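Local coordinates for protein sulfate adenylyltransferase (Allochromatium vinosum, PDB 4DNX) that catalyses the transfer of the adenylyl group of ATP to sulfate, giving adenosine 5'-phosphosulfate and diphosphate, at residues G48-F52 / F177-I183; A64-Q69 / L130-V135; G273-V278 / D309-F314. All blocks are in the same frame, centred on the assembly; numbering follows the deposited sequence.

Interaction 1. Residues G48-F52 / F177-I183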
loop_
_atom_site.group_PDB
_atom_site.type_symbol
_atom_site.label_atom_id
_atom_site.label_comp_id
_atom_site.label_asym_id
_atom_site.label_seq_id
_atom_site.Cartn_x
_atom_site.Cartn_y
_atom_site.Cartn_z
ATOM N N GLY A 48 -14.815 1.645 -2.362
ATOM C CA GLY A 48 -13.951 0.447 -2.443
ATOM C C GLY A 48 -13.002 0.343 -1.257
ATOM O O GLY A 48 -12.769 -0.741 -0.758
ATOM N N ALA A 49 -12.505 1.501 -0.814
ATOM C CA ALA A 49 -11.402 1.562 0.188
ATOM C C ALA A 49 -11.946 1.646 1.609
ATOM O O ALA A 49 -11.160 1.697 2.571
ATOM C CB ALA A 49 -10.529 2.781 -0.117
ATOM N N GLY A 50 -13.274 1.626 1.770
ATOM C CA GLY A 50 -13.899 1.612 3.114
ATOM C C GLY A 50 -14.089 2.995 3.752
ATOM O O GLY A 50 -14.651 3.116 4.858
ATOM N N TYR A 51 -13.640 4.051 3.082
ATOM C CA TYR A 51 -13.808 5.391 3.628
ATOM C C TYR A 51 -15.295 5.801 3.754
ATOM O O TYR A 51 -15.662 6.572 4.657
ATOM C CB TYR A 51 -13.073 6.396 2.761
ATOM C CG TYR A 51 -11.557 6.342 2.929
ATOM C CD1 TYR A 51 -10.959 6.775 4.127
ATOM C CD2 TYR A 51 -10.729 5.880 1.888
ATOM C CE1 TYR A 51 -9.565 6.730 4.292
ATOM C CE2 TYR A 51 -9.349 5.827 1.999
ATOM C CZ TYR A 51 -8.761 6.271 3.225
ATOM O OH TYR A 51 -7.398 6.248 3.343
ATOM N N PHE A 52 -16.151 5.321 2.834
ATOM C CA PHE A 52 -17.573 5.681 2.866
ATOM C C PHE A 52 -18.432 4.533 3.397
ATOM O O PHE A 52 -19.641 4.437 3.150
ATOM C CB PHE A 52 -18.047 6.139 1.473
ATOM C CG PHE A 52 -17.475 7.464 1.010
ATOM C CD1 PHE A 52 -16.727 8.323 1.848
ATOM C CD2 PHE A 52 -17.663 7.831 -0.304
ATOM C CE1 PHE A 52 -16.238 9.545 1.370
ATOM C CE2 PHE A 52 -17.159 9.071 -0.815
ATOM C CZ PHE A 52 -16.449 9.900 -0.003
ATOM N N PHE A 177 -0.706 5.566 -0.982
ATOM C CA PHE A 177 -2.125 5.296 -1.026
ATOM C C PHE A 177 -2.465 4.184 -0.050
ATOM O O PHE A 177 -1.795 3.146 -0.068
ATOM C CB PHE A 177 -2.627 4.893 -2.425
ATOM C CG PHE A 177 -4.078 4.554 -2.438
ATOM C CD1 PHE A 177 -5.050 5.560 -2.539
ATOM C CD2 PHE A 177 -4.500 3.204 -2.244
ATOM C CE1 PHE A 177 -6.419 5.236 -2.510
ATOM C CE2 PHE A 177 -5.877 2.886 -2.150
ATOM C CZ PHE A 177 -6.825 3.902 -2.324
ATOM N N ARG A 178 -3.495 4.442 0.786
ATOM C CA ARG A 178 -3.966 3.447 1.789
ATOM C C ARG A 178 -5.475 3.433 1.835
ATOM O O ARG A 178 -6.113 4.462 1.688
ATOM C CB ARG A 178 -3.523 3.856 3.210
ATOM C CG ARG A 178 -2.085 3.695 3.389
ATOM C CD ARG A 178 -1.688 2.239 3.639
ATOM N NE ARG A 178 -0.296 2.262 4.037
ATOM C CZ ARG A 178 0.733 2.453 3.209
ATOM N NH1 ARG A 178 0.552 2.582 1.888
ATOM N NH2 ARG A 178 1.966 2.494 3.707
ATOM N N THR A 179 -6.023 2.251 2.062
ATOM C CA THR A 179 -7.441 2.125 2.340
ATOM C C THR A 179 -7.707 2.491 3.788
ATOM O O THR A 179 -6.785 2.460 4.630
ATOM C CB THR A 179 -7.934 0.673 2.112
ATOM O OG1 THR A 179 -7.227 -0.229 2.992
ATOM C CG2 THR A 179 -7.704 0.274 0.635
ATOM N N ALA A 180 -8.968 2.808 4.097
ATOM C CA ALA A 180 -9.359 3.018 5.521
ATOM C C ALA A 180 -9.137 1.708 6.295
ATOM O O ALA A 180 -8.792 1.736 7.484
ATOM C CB ALA A 180 -10.840 3.386 5.614
ATOM N N VAL A 181 -9.358 0.570 5.630
ATOM C CA VAL A 181 -9.176 -0.744 6.228
ATOM C C VAL A 181 -7.713 -0.896 6.729
ATOM O O VAL A 181 -7.476 -1.298 7.891
ATOM C CB VAL A 181 -9.542 -1.872 5.216
ATOM C CG1 VAL A 181 -9.110 -3.247 5.746
ATOM C CG2 VAL A 181 -11.071 -1.807 4.862
ATOM N N GLU A 182 -6.760 -0.535 5.878
ATOM C CA GLU A 182 -5.341 -0.756 6.242
ATOM C C GLU A 182 -4.871 0.285 7.267
ATOM O O GLU A 182 -4.052 -0.070 8.145
ATOM C CB GLU A 182 -4.462 -0.710 4.996
ATOM C CG GLU A 182 -2.941 -1.026 5.243
ATOM C CD GLU A 182 -2.636 -2.365 5.980
ATOM O OE1 GLU A 182 -3.486 -3.293 6.037
ATOM O OE2 GLU A 182 -1.482 -2.504 6.475
ATOM N N ILE A 183 -5.374 1.513 7.172
ATOM C CA ILE A 183 -5.008 2.537 8.207
ATOM C C ILE A 183 -5.506 2.055 9.580
ATOM O O ILE A 183 -4.736 2.088 10.585
ATOM C CB ILE A 183 -5.572 3.887 7.834
ATOM C CG1 ILE A 183 -4.792 4.426 6.633
ATOM C CG2 ILE A 183 -5.478 4.843 8.981
ATOM C CD1 ILE A 183 -5.344 5.763 6.033
#
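Phe177 touches the first segment lightly, its CZ lying 4.5 Å from Ala49 CB, while the same ring also meets that of Phe166. At Arg178 the backbone makes the contact: Tyr51 OH donates to Arg178 O over 2.8 Å, from above the carbonyl plane and 43° out of it. A tyrosine suits this place because its long ring reaches across the interface and its buried hydroxyl finds polar mates, the second being His227. The Arg178 side chain leads elsewhere, to a salt bridge with Glu182 of the second subunit.

Thr179 is the N-cap of the helix that follows. With chi1 at 61°, OG1 sits between the backbone N and the carbonyl carbon, where it accepts from Glu182 N, while CG2 is turned to meet Ala49 CB at 3.9 Å. OG1 is also hydrogen-bonded to Asp175 of the second subunit. Next, Ala180 N, in the first turn of the helix, donates to Ala49 O at 2.9 Å. Ala180 CB stands over the face of the Tyr51 ring, 3.9 Å from the centroid, a CH-pi contact. Val181 helps to explain the glycine at Gly50: a beta carbon there would crowd Val181 CG2, and the positive phi of Gly50 would also jam it against the preceding carbonyl. Ile183 finishes the walk with CD1 at the edge of the tyrosine, 3.4 Å from Tyr51 OH.

A helix end thus meets a helix start: the Schellman motif at Gly50 closes helix 38-48 against the capped N-terminus of helix 180-190, a buried junction between the PUA-like domain and the ATP-sulfurylase domain, at the edge of the dimer interface, which Arg178 and Thr179 reach themselves.

Interaction 2. Residues A64-Q69 / L130-V135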
loop_
_atom_site.group_PDB
_atom_site.type_symbol
_atom_site.label_atom_id
_atom_site.label_comp_id
_atom_site.label_asym_id
_atom_site.label_seq_id
_atom_site.Cartn_x
_atom_site.Cartn_y
_atom_site.Cartn_z
ATOM N N ALA A 64 -30.274 10.904 -2.470
ATOM C CA ALA A 64 -29.451 12.086 -2.763
ATOM C C ALA A 64 -30.095 13.380 -2.250
ATOM O O ALA A 64 -29.395 14.255 -1.665
ATOM C CB ALA A 64 -29.102 12.175 -4.261
ATOM N N LEU A 65 -31.421 13.503 -2.434
ATOM C CA LEU A 65 -32.158 14.709 -1.946
ATOM C C LEU A 65 -32.130 14.759 -0.425
ATOM O O LEU A 65 -31.899 15.813 0.167
ATOM C CB LEU A 65 -33.584 14.725 -2.497
ATOM C CG LEU A 65 -33.597 15.009 -3.992
ATOM C CD1 LEU A 65 -34.904 14.389 -4.536
ATOM C CD2 LEU A 65 -33.534 16.514 -4.264
ATOM N N SER A 66 -32.261 13.586 0.191
ATOM C CA SER A 66 -32.263 13.528 1.654
ATOM C C SER A 66 -30.849 13.842 2.209
ATOM O O SER A 66 -30.716 14.612 3.158
ATOM C CB SER A 66 -32.753 12.166 2.138
ATOM O OG SER A 66 -32.947 12.197 3.560
ATOM N N SER A 67 -29.813 13.295 1.575
ATOM C CA SER A 67 -28.409 13.563 1.997
ATOM C C SER A 67 -28.071 15.077 1.870
ATOM O O SER A 67 -27.518 15.720 2.806
ATOM C CB SER A 67 -27.450 12.716 1.133
ATOM O OG SER A 67 -26.149 12.885 1.666
ATOM N N ALA A 68 -28.432 15.661 0.714
ATOM C CA ALA A 68 -28.169 17.067 0.462
ATOM C C ALA A 68 -28.837 17.947 1.516
ATOM O O ALA A 68 -28.226 18.879 2.035
ATOM C CB ALA A 68 -28.666 17.467 -0.954
ATOM N N GLN A 69 -30.099 17.674 1.852
ATOM C CA GLN A 69 -30.831 18.618 2.668
ATOM C C GLN A 69 -30.682 18.374 4.159
ATOM O O GLN A 69 -30.872 19.313 4.956
ATOM C CB GLN A 69 -32.329 18.603 2.320
ATOM C CG GLN A 69 -32.632 19.022 0.900
ATOM C CD GLN A 69 -34.067 18.808 0.565
ATOM O OE1 GLN A 69 -34.905 19.692 0.755
ATOM N NE2 GLN A 69 -34.373 17.639 0.044
ATOM N N LEU A 130 -31.723 22.438 -5.990
ATOM C CA LEU A 130 -31.928 22.193 -4.560
ATOM C C LEU A 130 -30.672 21.522 -3.985
ATOM O O LEU A 130 -30.116 21.966 -2.963
ATOM C CB LEU A 130 -33.172 21.324 -4.313
ATOM C CG LEU A 130 -33.531 20.930 -2.870
ATOM C CD1 LEU A 130 -33.591 22.140 -1.969
ATOM C CD2 LEU A 130 -34.876 20.198 -2.844
ATOM N N MET A 131 -30.183 20.482 -4.667
ATOM C CA MET A 131 -28.993 19.747 -4.165
ATOM C C MET A 131 -27.740 20.657 -4.188
ATOM O O MET A 131 -26.959 20.637 -3.247
ATOM C CB MET A 131 -28.736 18.447 -4.972
ATOM C CG MET A 131 -29.786 17.336 -4.717
ATOM S SD MET A 131 -29.410 15.757 -5.407
ATOM C CE MET A 131 -29.735 16.058 -7.172
ATOM N N THR A 132 -27.583 21.461 -5.251
ATOM C CA THR A 132 -26.453 22.383 -5.400
ATOM C C THR A 132 -26.411 23.420 -4.264
ATOM O O THR A 132 -25.375 23.540 -3.591
ATOM C CB THR A 132 -26.547 23.133 -6.760
ATOM O OG1 THR A 132 -26.377 22.173 -7.804
ATOM C CG2 THR A 132 -25.468 24.175 -6.882
ATOM N N GLU A 133 -27.517 24.116 -4.041
ATOM C CA GLU A 133 -27.580 25.134 -2.992
ATOM C C GLU A 133 -27.325 24.524 -1.590
ATOM O O GLU A 133 -26.621 25.120 -0.766
ATOM C CB GLU A 133 -28.915 25.881 -3.040
ATOM C CG GLU A 133 -28.924 27.058 -2.094
ATOM C CD GLU A 133 -29.264 26.630 -0.673
ATOM O OE1 GLU A 133 -28.742 27.241 0.302
ATOM O OE2 GLU A 133 -30.052 25.662 -0.539
ATOM N N GLN A 134 -27.867 23.343 -1.336
ATOM C CA GLN A 134 -27.707 22.690 -0.021
ATOM C C GLN A 134 -26.281 22.164 0.238
ATOM O O GLN A 134 -25.725 22.330 1.348
ATOM C CB GLN A 134 -28.744 21.566 0.150
ATOM C CG GLN A 134 -30.178 22.078 0.256
ATOM C CD GLN A 134 -30.435 22.733 1.595
ATOM O OE1 GLN A 134 -30.550 22.058 2.613
ATOM N NE2 GLN A 134 -30.494 24.040 1.607
ATOM N N VAL A 135 -25.676 21.544 -0.771
ATOM C CA VAL A 135 -24.320 20.965 -0.593
ATOM C C VAL A 135 -23.228 22.042 -0.582
ATOM O O VAL A 135 -22.333 22.028 0.283
ATOM C CB VAL A 135 -24.009 19.915 -1.654
ATOM C CG1 VAL A 135 -22.539 19.467 -1.570
ATOM C CG2 VAL A 135 -24.920 18.683 -1.471
HETATM O O HOH W 1 -32.680 21.698 4.276
#
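Met131 leaves its helix with CG beside the backbone N (chi1 -71°) and bends at chi3, -74°, a path that lays CG 3.9 Å from Ala68 CB and carries SD to 3.8 Å from Ala64 CB. Gln134 bends earlier, at chi2, which turns its OE1 to within 3.5 Å of Gln69 CA. Small alanines suit the inner line: Ala68 lets the backbones come close, its CB also meeting Val135 CG2 at 4.0 Å. The Leu65 and Met131 side chains cross at about a right angle, with Leu65 CD2 touching Met131 CG.

Toward solvent the packing turns polar. Gln69 lies across Leu130, its OE1 3.6 Å from Leu130 CD2, and the amide is held by its own helix: NE2 returns to Leu65 O, which also takes Gln69 N from the opposite face of its plane. One water joins the helices, donating to Gln69 O and, at 2.7 Å, to Gln134 OE1. Ala68 O also accepts a hydrogen bond from Arg275.

The axes of 64-69 and 130-135 approach to 8.8 Å at 29°, so helices 61-70 and 125-136 form a nearly parallel helix pair of the PUA-like domain, with alanines of helix 61-70 facing Met131 and Val135.

Interaction 3. Residues G273-V278 / D309-F314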
loop_
_atom_site.group_PDB
_atom_site.type_symbol
_atom_site.label_atom_id
_atom_site.label_comp_id
_atom_site.label_asym_id
_atom_site.label_seq_id
_atom_site.Cartn_x
_atom_site.Cartn_y
_atom_site.Cartn_z
ATOM N N GLY A 273 -16.458 23.590 1.721
ATOM C CA GLY A 273 -16.294 24.234 3.044
ATOM C C GLY A 273 -16.911 23.411 4.159
ATOM O O GLY A 273 -16.585 22.210 4.281
ATOM N N PRO A 274 -17.785 24.029 4.957
ATOM C CA PRO A 274 -18.364 23.347 6.122
ATOM C C PRO A 274 -19.011 22.005 5.775
ATOM O O PRO A 274 -18.827 21.015 6.504
ATOM C CB PRO A 274 -19.396 24.324 6.652
ATOM C CG PRO A 274 -18.996 25.686 6.116
ATOM C CD PRO A 274 -18.165 25.459 4.884
ATOM N N ARG A 275 -19.778 21.928 4.685
ATOM C CA ARG A 275 -20.296 20.590 4.337
ATOM C C ARG A 275 -19.219 19.509 4.044
ATOM O O ARG A 275 -19.394 18.328 4.402
ATOM C CB ARG A 275 -21.290 20.647 3.195
ATOM C CG ARG A 275 -21.961 19.273 2.929
ATOM C CD ARG A 275 -22.921 18.818 4.101
ATOM N NE ARG A 275 -24.099 19.651 4.145
ATOM C CZ ARG A 275 -25.273 19.317 3.590
ATOM N NH1 ARG A 275 -25.452 18.128 3.040
ATOM N NH2 ARG A 275 -26.269 20.165 3.623
ATOM N N GLU A 276 -18.116 19.905 3.409
ATOM C CA GLU A 276 -17.061 18.978 3.091
ATOM C C GLU A 276 -16.301 18.594 4.366
ATOM O O GLU A 276 -15.828 17.464 4.476
ATOM C CB GLU A 276 -16.121 19.565 2.039
ATOM C CG GLU A 276 -15.100 18.583 1.537
ATOM C CD GLU A 276 -14.479 19.005 0.224
ATOM O OE1 GLU A 276 -14.538 20.223 -0.045
ATOM O OE2 GLU A 276 -13.945 18.123 -0.502
ATOM N N ALA A 277 -16.236 19.530 5.335
ATOM C CA ALA A 277 -15.583 19.245 6.616
ATOM C C ALA A 277 -16.307 18.093 7.333
ATOM O O ALA A 277 -15.656 17.251 7.969
ATOM C CB ALA A 277 -15.518 20.516 7.510
ATOM N N VAL A 278 -17.641 18.036 7.229
ATOM C CA VAL A 278 -18.374 16.920 7.827
ATOM C C VAL A 278 -18.029 15.588 7.125
ATOM O O VAL A 278 -17.874 14.528 7.795
ATOM C CB VAL A 278 -19.906 17.172 7.816
ATOM C CG1 VAL A 278 -20.631 15.997 8.459
ATOM C CG2 VAL A 278 -20.188 18.499 8.584
ATOM N N ASP A 309 -16.954 28.622 10.054
ATOM C CA ASP A 309 -18.172 27.865 9.759
ATOM C C ASP A 309 -17.935 26.351 9.716
ATOM O O ASP A 309 -18.807 25.567 10.112
ATOM C CB ASP A 309 -18.823 28.370 8.449
ATOM C CG ASP A 309 -19.441 29.779 8.581
ATOM O OD1 ASP A 309 -19.425 30.405 9.676
ATOM O OD2 ASP A 309 -19.974 30.295 7.564
ATOM N N ALA A 310 -16.770 25.929 9.226
ATOM C CA ALA A 310 -16.476 24.499 9.167
ATOM C C ALA A 310 -16.226 23.896 10.553
ATOM O O ALA A 310 -16.284 22.668 10.721
ATOM C CB ALA A 310 -15.316 24.212 8.198
ATOM N N GLN A 311 -15.937 24.731 11.541
ATOM C CA GLN A 311 -15.910 24.228 12.914
ATOM C C GLN A 311 -17.319 24.207 13.527
ATOM O O GLN A 311 -17.722 23.214 14.132
ATOM C CB GLN A 311 -14.986 25.097 13.774
ATOM C CG GLN A 311 -13.547 25.159 13.245
ATOM C CD GLN A 311 -12.653 26.095 14.110
ATOM O OE1 GLN A 311 -13.133 26.850 14.970
ATOM N NE2 GLN A 311 -11.354 26.024 13.876
ATOM N N THR A 312 -18.067 25.297 13.368
ATOM C CA THR A 312 -19.355 25.443 14.074
ATOM C C THR A 312 -20.491 24.585 13.476
ATOM O O THR A 312 -21.508 24.369 14.131
ATOM C CB THR A 312 -19.800 26.908 14.204
ATOM O OG1 THR A 312 -19.974 27.474 12.894
ATOM C CG2 THR A 312 -18.752 27.700 15.011
ATOM N N ILE A 313 -20.310 24.099 12.250
ATOM C CA ILE A 313 -21.340 23.251 11.639
ATOM C C ILE A 313 -21.551 22.012 12.542
ATOM O O ILE A 313 -22.644 21.434 12.589
ATOM C CB ILE A 313 -20.945 22.819 10.201
ATOM C CG1 ILE A 313 -22.133 22.139 9.498
ATOM C CG2 ILE A 313 -19.656 21.932 10.166
ATOM C CD1 ILE A 313 -21.970 22.052 7.969
ATOM N N PHE A 314 -20.512 21.632 13.294
ATOM C CA PHE A 314 -20.613 20.455 14.164
ATOM C C PHE A 314 -21.469 20.699 15.419
ATOM O O PHE A 314 -21.938 19.735 16.024
ATOM C CB PHE A 314 -19.205 19.922 14.549
ATOM C CG PHE A 314 -18.481 19.304 13.399
ATOM C CD1 PHE A 314 -17.665 20.090 12.600
ATOM C CD2 PHE A 314 -18.632 17.948 13.074
ATOM C CE1 PHE A 314 -17.002 19.563 11.517
ATOM C CE2 PHE A 314 -17.952 17.404 11.967
ATOM C CZ PHE A 314 -17.141 18.207 11.192
#
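Two helices pack here on one side of the parallel sheet of the Rossmann-like domain, without a hydrogen bond between them: Pro274, Ala277 and Val278 at the start of helix 274-287 meet Ala310, Ile313 and Phe314 of helix 309-316, and Asp309 joins in through its CB. The axes of 274-278 and 309-314 approach to 8.2 Å at an angle of 58°. The closest passage of the backbones is at the beginning of both segments, where Pro274 CA lies 3.8 Å from Ala310 CA, a distance that the small alanine permits. Proline fits the first turn of a helix, where a backbone N-H is not needed for the helical bonding pattern. Gly273 before it, at the N-cap, has a positive phi, and a beta carbon would clash with Pro274 CD. The proline CG lies alongside Asp309 CB at 3.6 Å, while the Asp309 carboxylate accepts a hydrogen bond from Gly306 N.

Both helices lie on strand 291-294 of the five-stranded parallel sheet, Ala277, Ala310 and Phe314 all touching Ile294. They are successive beta-alpha-beta crossover helices of the Rossmann-like domain, leading into strand 291-294 and from it to strand 326-329.

Ile313 fills the angle between the helices. Its CG1 is anti to the backbone N (chi1 -170°), sending CD1 to 3.7 Å from Pro274 CB, while CG2 meets Val278 CG2 at 3.8 Å. With an alanine here both branches would be gone, and a gap would probably open beside Pro274 CB and Val278 CG2. Beyond it, Phe314 slides its ring past Val278 in the opposite direction: CZ reaches 3.8 Å from Val278 CA, Val278 CG2 lies over one face, and Ala277 O approaches the edge, in the ring plane, 3.7 Å from Phe314 CZ.

Interactions 2 and 3 belong to different domains, yet they touch: Arg275, pointing away from its own helix partner, donates a hydrogen bond from NH2 to Ala68 O (2.8 Å), so the PUA-like helix pair is tied directly to the Rossmann-like domain. Their centres are 15 Å apart. Interaction 1 is a second junction between the same domains, its centre about 26 Å from interaction 2 and 22 Å from interaction 3, with nearest atoms about 10 and 8 Å away. Helix 274-287 bridges the distance: it begins in interaction 3, and further along its Asn286 hydrogen-bonds to Tyr51 O and its Met287 packs on Tyr51 and Ile183. Along the chain, interaction 2 is nested within the loop that interaction 1 closes.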